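VgrG protein (Vibrio cholerae, PDB 4DTH) is a toxin whose actin cross-linking domain binds ATP and magnesium ions and probably joins actin monomers to one another. Local coordinates at residues 128-133 with 149-154; 284-289 with 346-351; 301-306 with 317-322. All blocks are in the same frame, centred on the assembly; numbering follows the deposited sequence. Where two conformers were deposited one is given.

Contact 1: residues 128-133 with 149-154; sequences QPLAPI and HVIAAG
His-149 holds CG between its backbone N and carbonyl carbon (chi1 80°), and its imidazole meets Pro-129 over one face and Leu-130 near NE2. Segment 128-133, an irregular loop of the actin cross-linking domain, runs beside strand 150-153, whose other edge pairs with strand 34-38. The backbone N-H of Leu-130 bonds to His-149 NE2 at 2.9 Å, approaching from 33° out of the ring plane. The other ring nitrogen, ND1, is hydrogen-bonded to the carbonyl O of Asn-146. With an N-H donating to NE2 and a carbonyl at ND1, the ring is probably neutral, its proton on ND1, and it is held at both nitrogens. Pro-129 lays CB over one face of the imidazole, a CH-pi contact of 3.8 Å from CB to the ring centroid, displaced toward the rim. Leu-130 CB lies at the ring edge, 3.6 Å from NE2 of His-149. Leu-130 CG also meets CG1 of Ile-151, on the strand, at 4.2 Å, while helix 101-124 touches the same leucine through His-117 and Phe-118. Gln-128 O serves two donors, His-121 NE2 and the backbone N of Ile-151; the latter sits 3.0 Å from that oxygen and well above the carbonyl plane, 58° out of it.

Contact 2: residues 284-289 with 346-351; sequences SKIVEI and LAILFE. With ATP (adenosine-5'-triphosphate), chain B.
Leu-346 is the bump here, and its methyl CD2 is pushed into a hollow on the helically wound segment 284-289. The floor of that hollow is main chain: Leu-346 CD2 lies 3.5 Å from Lys-285 O and 3.7 Å from Ile-286 CA. Lys-285 CB makes one wall, 4.1 Å from the same methyl, and CG2 of Ile-289 makes another. CG of Leu-346 stands anti to the backbone N (chi1 173°), and CD2 is the branch that enters the hollow. Ile-289 crosses it at about a right angle, setting CG2 at 4.0 Å from Leu-346 CB. The bumps belong to strand 343-352, and its alternation separates two jobs: Leu-346 and Ile-348 face segment 284-289, whereas Leu-349 and Glu-351 belong to the ATP pocket. A second, smaller meeting is methyl to methyl, Ile-286 CD1 against Ile-348 CD1 at 4.2 Å, with Tyr-230 of helix 221-245 touching both isoleucines. The lysine chain bends at chi2 and chi3 and leads its amine away from the strand, to a salt bridge with Glu-288. On the nucleotide side, Leu-349 CD2 lies over the purine, 3.4 Å from C5 of ATP. Glu-351 helps bind a magnesium ion with Glu-28 and Gln-174, and its OE2 forms a salt bridge with Arg-353.

Contact 3: residues 301-306 with 317-322; sequences HIKPQL and NVFQYF
Phe-319 packs against Ile-302, Lys-303 and Leu-306 between the arms of a helical hairpin, helices 292-307 and 312-323, whose short segments run at 144° to each other with axes 10.4 Å apart. At the base of the side chain, CB meets the methyl CD1 of Leu-306 at 4.1 Å; the two side chains cross at about a right angle. From there CG stands anti to the backbone N (chi1 -173°), and the ring beyond it meets helix 292-307. Ring atoms CG and CD2 lie beneath Lys-303 CG, with Phe-319 CD2 3.7 Å from it. Around the ring, CD1 comes under Lys-303 CE, and CE1 approaches that carbon to 3.5 Å. On the other branch CE2 has two partners: Lys-303 CG over the face at 3.6 Å, and Ile-302 CB at the ring edge, 4.1 Å away. At the tip, CZ sits 3.6 Å from Lys-303 CE. The lysine, extended beyond CG, thus lays its aliphatic carbons obliquely across one face of the ring, and CG makes a CH-pi contact with it. The preceding residue, Val-318, touches Leu-306 CD2 with its CG1. Helix 221-245 packs against both arms: Ile-302 touches its Thr-232 and Tyr-235, and Phe-322 stacks on Tyr-235. Beyond the first arm, His-301 and Gln-305 reach Leu-212 of helix 204-212.

In the fold
From the N terminus, contact 1 comes first: it closes the loop that leaves helix 101-124, passes through strand 140-144 and returns on strand 150-153. It is complete before contact 2 opens. Contact 2 closes a longer loop, from the helically wound segment 284-289 after strand 277-279 to strand 343-352, and contact 3, the hairpin 301-306 with 317-322, is nested inside it. Contacts 2 and 3 have centres about 17 Å apart and touch, Ser-284 CB packing on Phe-322 O at 3.5 Å. Helix 221-245 is common to both. Contact 1 sits on the opposite side of the chain's centre, its own centre about 38 Å from that of contact 2.

Contact 1: residues 128-133 with 149-154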
loop_
_atom_site.group_PDB
_atom_site.type_symbol
_atom_site.label_atom_id
_atom_site.label_comp_id
_atom_site.label_asym_id
_atom_site.label_seq_id
_atom_site.Cartn_x
_atom_site.Cartn_y
_atom_site.Cartn_z
ATOM N N GLN A 128 23.865 1.337 16.899
ATOM C CA GLN A 128 24.565 2.313 16.069
ATOM C C GLN A 128 23.815 2.497 14.757
ATOM O O GLN A 128 23.137 1.559 14.298
ATOM C CB GLN A 128 25.988 1.846 15.751
ATOM C CG GLN A 128 26.932 1.940 16.920
ATOM C CD GLN A 128 28.156 1.172 16.564
ATOM O OE1 GLN A 128 28.804 1.373 15.555
ATOM N NE2 GLN A 128 28.427 0.182 17.317
ATOM N N PRO A 129 23.965 3.678 14.094
ATOM C CA PRO A 129 23.289 3.832 12.802
ATOM C C PRO A 129 23.930 2.931 11.760
ATOM O O PRO A 129 25.111 2.565 11.877
ATOM C CB PRO A 129 23.536 5.297 12.423
ATOM C CG PRO A 129 24.683 5.739 13.227
ATOM C CD PRO A 129 24.753 4.888 14.451
ATOM N N LEU A 130 23.152 2.591 10.734
ATOM C CA LEU A 130 23.616 1.856 9.567
ATOM C C LEU A 130 24.521 2.825 8.810
ATOM O O LEU A 130 24.227 4.027 8.772
ATOM C CB LEU A 130 22.410 1.560 8.655
ATOM C CG LEU A 130 21.944 0.135 8.424
ATOM C CD1 LEU A 130 21.223 0.046 7.089
ATOM C CD2 LEU A 130 23.088 -0.869 8.408
ATOM N N ALA A 131 25.626 2.324 8.243
ATOM C CA ALA A 131 26.545 3.159 7.480
ATOM C C ALA A 131 26.298 2.961 5.979
ATOM O O ALA A 131 26.005 1.839 5.552
ATOM C CB ALA A 131 27.989 2.809 7.816
ATOM N N PRO A 132 26.441 4.045 5.171
ATOM C CA PRO A 132 26.292 3.879 3.717
ATOM C C PRO A 132 27.508 3.135 3.165
ATOM O O PRO A 132 28.644 3.627 3.239
ATOM C CB PRO A 132 26.166 5.307 3.181
ATOM C CG PRO A 132 26.635 6.186 4.244
ATOM C CD PRO A 132 26.787 5.439 5.525
ATOM N N ILE A 133 27.295 1.881 2.778
ATOM C CA ILE A 133 28.352 1.000 2.294
ATOM C C ILE A 133 27.924 0.332 1.000
ATOM O O ILE A 133 26.740 0.349 0.644
ATOM C CB ILE A 133 28.735 -0.079 3.379
ATOM C CG1 ILE A 133 27.515 -0.927 3.840
ATOM C CG2 ILE A 133 29.455 0.538 4.577
ATOM C CD1 ILE A 133 27.277 -2.179 3.048
ATOM N N HIS A 149 19.526 8.051 13.471
ATOM C CA HIS A 149 18.885 6.770 13.765
ATOM C C HIS A 149 19.895 5.813 14.371
ATOM O O HIS A 149 21.103 6.038 14.269
ATOM C CB HIS A 149 18.258 6.135 12.488
ATOM C CG HIS A 149 19.249 5.433 11.601
ATOM N ND1 HIS A 149 19.922 6.105 10.594
ATOM C CD2 HIS A 149 19.670 4.142 11.619
ATOM C CE1 HIS A 149 20.720 5.210 10.033
ATOM N NE2 HIS A 149 20.602 4.014 10.616
ATOM N N VAL A 150 19.399 4.736 14.986
ATOM C CA VAL A 150 20.217 3.622 15.465
ATOM C C VAL A 150 19.482 2.331 15.131
ATOM O O VAL A 150 18.246 2.313 15.083
ATOM C CB VAL A 150 20.650 3.671 16.965
ATOM C CG1 VAL A 150 21.569 4.851 17.253
ATOM C CG2 VAL A 150 19.456 3.653 17.923
ATOM N N ILE A 151 20.240 1.259 14.910
ATOM C CA ILE A 151 19.681 -0.072 14.662
ATOM C C ILE A 151 20.036 -0.901 15.889
ATOM O O ILE A 151 21.206 -0.932 16.287
ATOM C CB ILE A 151 20.256 -0.705 13.354
ATOM C CG1 ILE A 151 19.923 0.144 12.100
ATOM C CG2 ILE A 151 19.804 -2.185 13.199
ATOM C CD1 ILE A 151 18.390 0.259 11.738
ATOM N N ALA A 152 19.048 -1.596 16.463
ATOM C CA ALA A 152 19.273 -2.425 17.644
ATOM C C ALA A 152 18.562 -3.759 17.548
ATOM O O ALA A 152 17.444 -3.834 17.041
ATOM C CB ALA A 152 18.851 -1.692 18.904
ATOM N N ALA A 153 19.211 -4.812 18.054
ATOM C CA ALA A 153 18.688 -6.178 18.059
ATOM C C ALA A 153 17.432 -6.309 18.896
ATOM O O ALA A 153 17.262 -5.587 19.885
ATOM C CB ALA A 153 19.740 -7.114 18.608
ATOM N N GLY A 154 16.574 -7.243 18.497
ATOM C CA GLY A 154 15.339 -7.547 19.205
ATOM C C GLY A 154 14.435 -6.341 19.316
ATOM O O GLY A 154 14.146 -5.688 18.310
#

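Contact 2: residues 284-289 with 346-351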
loop_
_atom_site.group_PDB
_atom_site.type_symbol
_atom_site.label_atom_id
_atom_site.label_comp_id
_atom_site.label_asym_id
_atom_site.label_seq_id
_atom_site.Cartn_x
_atom_site.Cartn_y
_atom_site.Cartn_z
ATOM N N SER A 284 -12.505 8.767 -6.838
ATOM C CA SER A 284 -12.930 9.863 -7.719
ATOM C C SER A 284 -12.014 10.108 -8.936
ATOM O O SER A 284 -12.484 10.664 -9.929
ATOM C CB SER A 284 -13.156 11.144 -6.920
ATOM O OG SER A 284 -11.933 11.668 -6.441
ATOM N N LYS A 285 -10.746 9.636 -8.892
ATOM C CA LYS A 285 -9.802 9.791 -10.014
ATOM C C LYS A 285 -10.272 9.055 -11.274
ATOM O O LYS A 285 -10.051 9.551 -12.385
ATOM C CB LYS A 285 -8.390 9.319 -9.631
ATOM C CG LYS A 285 -7.658 10.194 -8.590
ATOM C CD LYS A 285 -7.163 11.555 -9.116
ATOM C CE LYS A 285 -5.962 11.473 -10.032
ATOM N NZ LYS A 285 -5.513 12.820 -10.469
ATOM N N ILE A 286 -10.930 7.888 -11.110
ATOM C CA ILE A 286 -11.402 7.080 -12.245
ATOM C C ILE A 286 -12.388 7.787 -13.188
ATOM O O ILE A 286 -12.403 7.474 -14.378
ATOM C CB ILE A 286 -11.816 5.638 -11.848
ATOM C CG1 ILE A 286 -11.620 4.656 -13.041
ATOM C CG2 ILE A 286 -13.245 5.602 -11.280
ATOM C CD1 ILE A 286 -11.825 3.192 -12.751
ATOM N N VAL A 287 -13.182 8.747 -12.661
ATOM C CA VAL A 287 -14.155 9.545 -13.424
ATOM C C VAL A 287 -13.481 10.264 -14.609
ATOM O O VAL A 287 -14.098 10.420 -15.665
ATOM C CB VAL A 287 -14.949 10.481 -12.456
ATOM C CG1 VAL A 287 -15.281 11.840 -13.063
ATOM C CG2 VAL A 287 -16.208 9.793 -11.963
ATOM N N GLU A 288 -12.186 10.617 -14.443
ATOM C CA GLU A 288 -11.353 11.287 -15.446
ATOM C C GLU A 288 -11.121 10.462 -16.719
ATOM O O GLU A 288 -10.802 11.045 -17.757
ATOM C CB GLU A 288 -10.007 11.728 -14.835
ATOM C CG GLU A 288 -10.135 12.721 -13.687
ATOM C CD GLU A 288 -8.911 12.973 -12.818
ATOM O OE1 GLU A 288 -7.811 12.474 -13.150
ATOM O OE2 GLU A 288 -9.059 13.678 -11.793
ATOM N N ILE A 289 -11.286 9.121 -16.663
ATOM C CA ILE A 289 -11.080 8.281 -17.844
ATOM C C ILE A 289 -12.276 8.325 -18.802
ATOM O O ILE A 289 -12.179 7.821 -19.918
ATOM C CB ILE A 289 -10.593 6.836 -17.535
ATOM C CG1 ILE A 289 -11.745 5.894 -17.098
ATOM C CG2 ILE A 289 -9.392 6.825 -16.550
ATOM C CD1 ILE A 289 -11.390 4.417 -17.088
ATOM N N LEU A 346 -4.431 6.868 -16.515
ATOM C CA LEU A 346 -4.554 6.610 -15.084
ATOM C C LEU A 346 -4.292 5.159 -14.716
ATOM O O LEU A 346 -4.820 4.242 -15.350
ATOM C CB LEU A 346 -5.948 7.043 -14.577
ATOM C CG LEU A 346 -6.308 6.687 -13.125
ATOM C CD1 LEU A 346 -5.531 7.539 -12.117
ATOM C CD2 LEU A 346 -7.792 6.860 -12.881
ATOM N N ALA A 347 -3.455 4.967 -13.686
ATOM C CA ALA A 347 -3.197 3.666 -13.107
ATOM C C ALA A 347 -3.892 3.668 -11.753
ATOM O O ALA A 347 -3.906 4.690 -11.057
ATOM C CB ALA A 347 -1.697 3.438 -12.919
ATOM N N ILE A 348 -4.494 2.536 -11.399
ATOM C CA ILE A 348 -5.145 2.344 -10.101
ATOM C C ILE A 348 -4.450 1.205 -9.397
ATOM O O ILE A 348 -4.105 0.200 -10.026
ATOM C CB ILE A 348 -6.697 2.218 -10.169
ATOM C CG1 ILE A 348 -7.139 1.089 -11.141
ATOM C CG2 ILE A 348 -7.315 3.595 -10.515
ATOM C CD1 ILE A 348 -8.701 0.817 -11.202
ATOM N N LEU A 349 -4.175 1.390 -8.101
ATOM C CA LEU A 349 -3.375 0.457 -7.315
ATOM C C LEU A 349 -4.123 -0.320 -6.270
ATOM O O LEU A 349 -5.096 0.169 -5.713
ATOM C CB LEU A 349 -2.203 1.214 -6.680
ATOM C CG LEU A 349 -0.972 1.370 -7.586
ATOM C CD1 LEU A 349 -1.215 2.362 -8.743
ATOM C CD2 LEU A 349 0.177 1.816 -6.793
ATOM N N PHE A 350 -3.640 -1.547 -5.981
ATOM C CA PHE A 350 -4.303 -2.429 -5.027
ATOM C C PHE A 350 -3.314 -3.143 -4.160
ATOM O O PHE A 350 -2.347 -3.715 -4.665
ATOM C CB PHE A 350 -5.188 -3.451 -5.767
ATOM C CG PHE A 350 -6.215 -2.795 -6.653
ATOM C CD1 PHE A 350 -7.457 -2.422 -6.145
ATOM C CD2 PHE A 350 -5.920 -2.485 -7.977
ATOM C CE1 PHE A 350 -8.383 -1.753 -6.946
ATOM C CE2 PHE A 350 -6.850 -1.821 -8.782
ATOM C CZ PHE A 350 -8.071 -1.450 -8.258
ATOM N N GLU A 351 -3.575 -3.139 -2.847
ATOM C CA GLU A 351 -2.703 -3.787 -1.881
ATOM C C GLU A 351 -3.257 -5.146 -1.474
ATOM O O GLU A 351 -4.382 -5.239 -0.965
ATOM C CB GLU A 351 -2.537 -2.873 -0.651
ATOM C CG GLU A 351 -1.686 -3.468 0.457
ATOM C CD GLU A 351 -1.582 -2.608 1.702
ATOM O OE1 GLU A 351 -1.521 -1.366 1.571
ATOM O OE2 GLU A 351 -1.486 -3.184 2.807
HETATM P PG ATP B . -0.688 2.997 3.693
HETATM O O1G ATP B . -1.309 1.686 3.328
HETATM O O2G ATP B . -1.554 4.144 3.255
HETATM O O3G ATP B . -0.447 3.120 5.170
HETATM P PB ATP B . 1.828 4.048 2.761
HETATM O O1B ATP B . 1.285 5.411 2.583
HETATM O O2B ATP B . 2.691 4.033 3.999
HETATM O O3B ATP B . 0.712 3.072 2.917
HETATM P PA ATP B . 2.510 3.831 0.023
HETATM O O1A ATP B . 1.238 4.550 -0.206
HETATM O O2A ATP B . 3.641 4.710 -0.517
HETATM O O3A ATP B . 2.704 3.629 1.486
HETATM O "O5'" ATP B . 2.448 2.420 -0.739
HETATM C "C5'" ATP B . 3.691 1.707 -0.845
HETATM C "C4'" ATP B . 3.571 0.472 -1.698
HETATM O "O4'" ATP B . 3.053 0.822 -3.015
HETATM C "C3'" ATP B . 4.908 -0.221 -1.962
HETATM O "O3'" ATP B . 4.781 -1.639 -2.045
HETATM C "C2'" ATP B . 5.320 0.390 -3.295
HETATM O "O2'" ATP B . 6.330 -0.335 -3.976
HETATM C "C1'" ATP B . 3.977 0.372 -3.996
HETATM N N9 ATP B . 3.856 1.201 -5.198
HETATM C C8 ATP B . 4.049 2.553 -5.295
HETATM N N7 ATP B . 3.859 3.024 -6.504
HETATM C C5 ATP B . 3.521 1.906 -7.254
HETATM C C6 ATP B . 3.181 1.727 -8.610
HETATM N N6 ATP B . 3.124 2.722 -9.504
HETATM N N1 ATP B . 2.880 0.474 -9.021
HETATM C C2 ATP B . 2.916 -0.525 -8.135
HETATM N N3 ATP B . 3.216 -0.480 -6.839
HETATM C C4 ATP B . 3.517 0.772 -6.451
#

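Contact 3: residues 301-306 with 317-322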
loop_
_atom_site.group_PDB
_atom_site.type_symbol
_atom_site.label_atom_id
_atom_site.label_comp_id
_atom_site.label_asym_id
_atom_site.label_seq_id
_atom_site.Cartn_x
_atom_site.Cartn_y
_atom_site.Cartn_z
ATOM N N HIS A 301 -26.285 6.871 -11.659
ATOM C CA HIS A 301 -26.763 5.499 -11.448
ATOM C C HIS A 301 -26.253 4.791 -10.190
ATOM O O HIS A 301 -26.820 3.766 -9.800
ATOM C CB HIS A 301 -26.547 4.645 -12.701
ATOM C CG HIS A 301 -27.515 4.965 -13.793
ATOM N ND1 HIS A 301 -27.230 5.919 -14.752
ATOM C CD2 HIS A 301 -28.746 4.459 -14.033
ATOM C CE1 HIS A 301 -28.290 5.957 -15.548
ATOM N NE2 HIS A 301 -29.219 5.083 -15.164
ATOM N N ILE A 302 -25.213 5.330 -9.536
ATOM C CA ILE A 302 -24.678 4.710 -8.316
ATOM C C ILE A 302 -25.616 4.880 -7.112
ATOM O O ILE A 302 -25.798 3.921 -6.370
ATOM C CB ILE A 302 -23.228 5.161 -7.998
ATOM C CG1 ILE A 302 -22.279 4.817 -9.167
ATOM C CG2 ILE A 302 -22.726 4.516 -6.680
ATOM C CD1 ILE A 302 -20.834 5.357 -9.023
ATOM N N LYS A 303 -26.155 6.101 -6.896
ATOM C CA LYS A 303 -27.047 6.448 -5.766
ATOM C C LYS A 303 -28.134 5.365 -5.499
ATOM O O LYS A 303 -28.198 4.878 -4.364
ATOM C CB LYS A 303 -27.702 7.846 -5.949
ATOM C CG LYS A 303 -26.737 9.041 -6.015
ATOM C CD LYS A 303 -27.498 10.385 -6.157
ATOM C CE LYS A 303 -26.557 11.563 -6.307
ATOM N NZ LYS A 303 -27.176 12.863 -5.933
ATOM N N PRO A 304 -28.936 4.910 -6.502
ATOM C CA PRO A 304 -29.956 3.884 -6.198
ATOM C C PRO A 304 -29.398 2.526 -5.806
ATOM O O PRO A 304 -30.083 1.795 -5.098
ATOM C CB PRO A 304 -30.802 3.790 -7.481
ATOM C CG PRO A 304 -30.329 4.858 -8.376
ATOM C CD PRO A 304 -29.020 5.361 -7.909
ATOM N N GLN A 305 -28.183 2.182 -6.258
ATOM C CA GLN A 305 -27.538 0.918 -5.882
ATOM C C GLN A 305 -27.271 0.911 -4.366
ATOM O O GLN A 305 -27.519 -0.098 -3.706
ATOM C CB GLN A 305 -26.244 0.694 -6.673
ATOM C CG GLN A 305 -26.466 0.596 -8.187
ATOM C CD GLN A 305 -27.191 -0.653 -8.627
ATOM O OE1 GLN A 305 -27.205 -1.690 -7.940
ATOM N NE2 GLN A 305 -27.821 -0.580 -9.792
ATOM N N LEU A 306 -26.822 2.051 -3.815
ATOM C CA LEU A 306 -26.632 2.170 -2.365
ATOM C C LEU A 306 -27.997 2.183 -1.662
ATOM O O LEU A 306 -28.203 1.445 -0.698
ATOM C CB LEU A 306 -25.882 3.466 -2.030
ATOM C CG LEU A 306 -24.356 3.462 -2.209
ATOM C CD1 LEU A 306 -23.828 4.879 -2.347
ATOM C CD2 LEU A 306 -23.655 2.770 -1.025
ATOM N N ASN A 317 -24.156 9.677 2.693
ATOM C CA ASN A 317 -22.844 9.931 3.262
ATOM C C ASN A 317 -21.696 9.234 2.537
ATOM O O ASN A 317 -20.666 9.862 2.321
ATOM C CB ASN A 317 -22.841 9.690 4.763
ATOM C CG ASN A 317 -23.446 10.866 5.495
ATOM O OD1 ASN A 317 -22.821 11.926 5.606
ATOM N ND2 ASN A 317 -24.694 10.732 5.941
ATOM N N VAL A 318 -21.883 7.967 2.125
ATOM C CA VAL A 318 -20.862 7.215 1.381
ATOM C C VAL A 318 -20.707 7.864 -0.007
ATOM O O VAL A 318 -19.582 8.123 -0.432
ATOM C CB VAL A 318 -21.185 5.688 1.292
ATOM C CG1 VAL A 318 -20.288 4.985 0.265
ATOM C CG2 VAL A 318 -21.053 5.014 2.664
ATOM N N PHE A 319 -21.837 8.142 -0.688
ATOM C CA PHE A 319 -21.809 8.775 -2.009
ATOM C C PHE A 319 -21.058 10.112 -1.972
ATOM O O PHE A 319 -20.109 10.270 -2.736
ATOM C CB PHE A 319 -23.229 8.920 -2.601
ATOM C CG PHE A 319 -23.226 9.408 -4.032
ATOM C CD1 PHE A 319 -23.207 10.769 -4.321
ATOM C CD2 PHE A 319 -23.207 8.506 -5.094
ATOM C CE1 PHE A 319 -23.166 11.221 -5.646
ATOM C CE2 PHE A 319 -23.178 8.960 -6.420
ATOM C CZ PHE A 319 -23.160 10.314 -6.684
ATOM N N GLN A 320 -21.425 11.036 -1.053
ATOM C CA GLN A 320 -20.778 12.351 -0.910
ATOM C C GLN A 320 -19.299 12.227 -0.544
ATOM O O GLN A 320 -18.467 12.951 -1.095
ATOM C CB GLN A 320 -21.511 13.225 0.134
ATOM C CG GLN A 320 -21.072 14.706 0.111
ATOM C CD GLN A 320 -21.409 15.509 1.355
ATOM O OE1 GLN A 320 -21.840 14.984 2.388
ATOM N NE2 GLN A 320 -21.177 16.814 1.292
ATOM N N TYR A 321 -18.973 11.310 0.391
ATOM C CA TYR A 321 -17.612 11.083 0.827
ATOM C C TYR A 321 -16.694 10.826 -0.374
ATOM O O TYR A 321 -15.673 11.494 -0.514
ATOM C CB TYR A 321 -17.552 9.903 1.815
ATOM C CG TYR A 321 -16.145 9.565 2.243
ATOM C CD1 TYR A 321 -15.480 10.334 3.195
ATOM C CD2 TYR A 321 -15.472 8.472 1.697
ATOM C CE1 TYR A 321 -14.176 10.032 3.587
ATOM C CE2 TYR A 321 -14.169 8.161 2.079
ATOM C CZ TYR A 321 -13.527 8.942 3.027
ATOM O OH TYR A 321 -12.255 8.636 3.413
ATOM N N PHE A 322 -17.071 9.871 -1.232
ATOM C CA PHE A 322 -16.258 9.538 -2.395
ATOM C C PHE A 322 -16.268 10.604 -3.487
ATOM O O PHE A 322 -15.275 10.745 -4.199
ATOM C CB PHE A 322 -16.596 8.143 -2.924
ATOM C CG PHE A 322 -16.082 7.047 -2.018
ATOM C CD1 PHE A 322 -14.728 6.959 -1.704
ATOM C CD2 PHE A 322 -16.952 6.109 -1.473
ATOM C CE1 PHE A 322 -14.247 5.954 -0.853
ATOM C CE2 PHE A 322 -16.474 5.103 -0.620
ATOM C CZ PHE A 322 -15.123 5.029 -0.325
#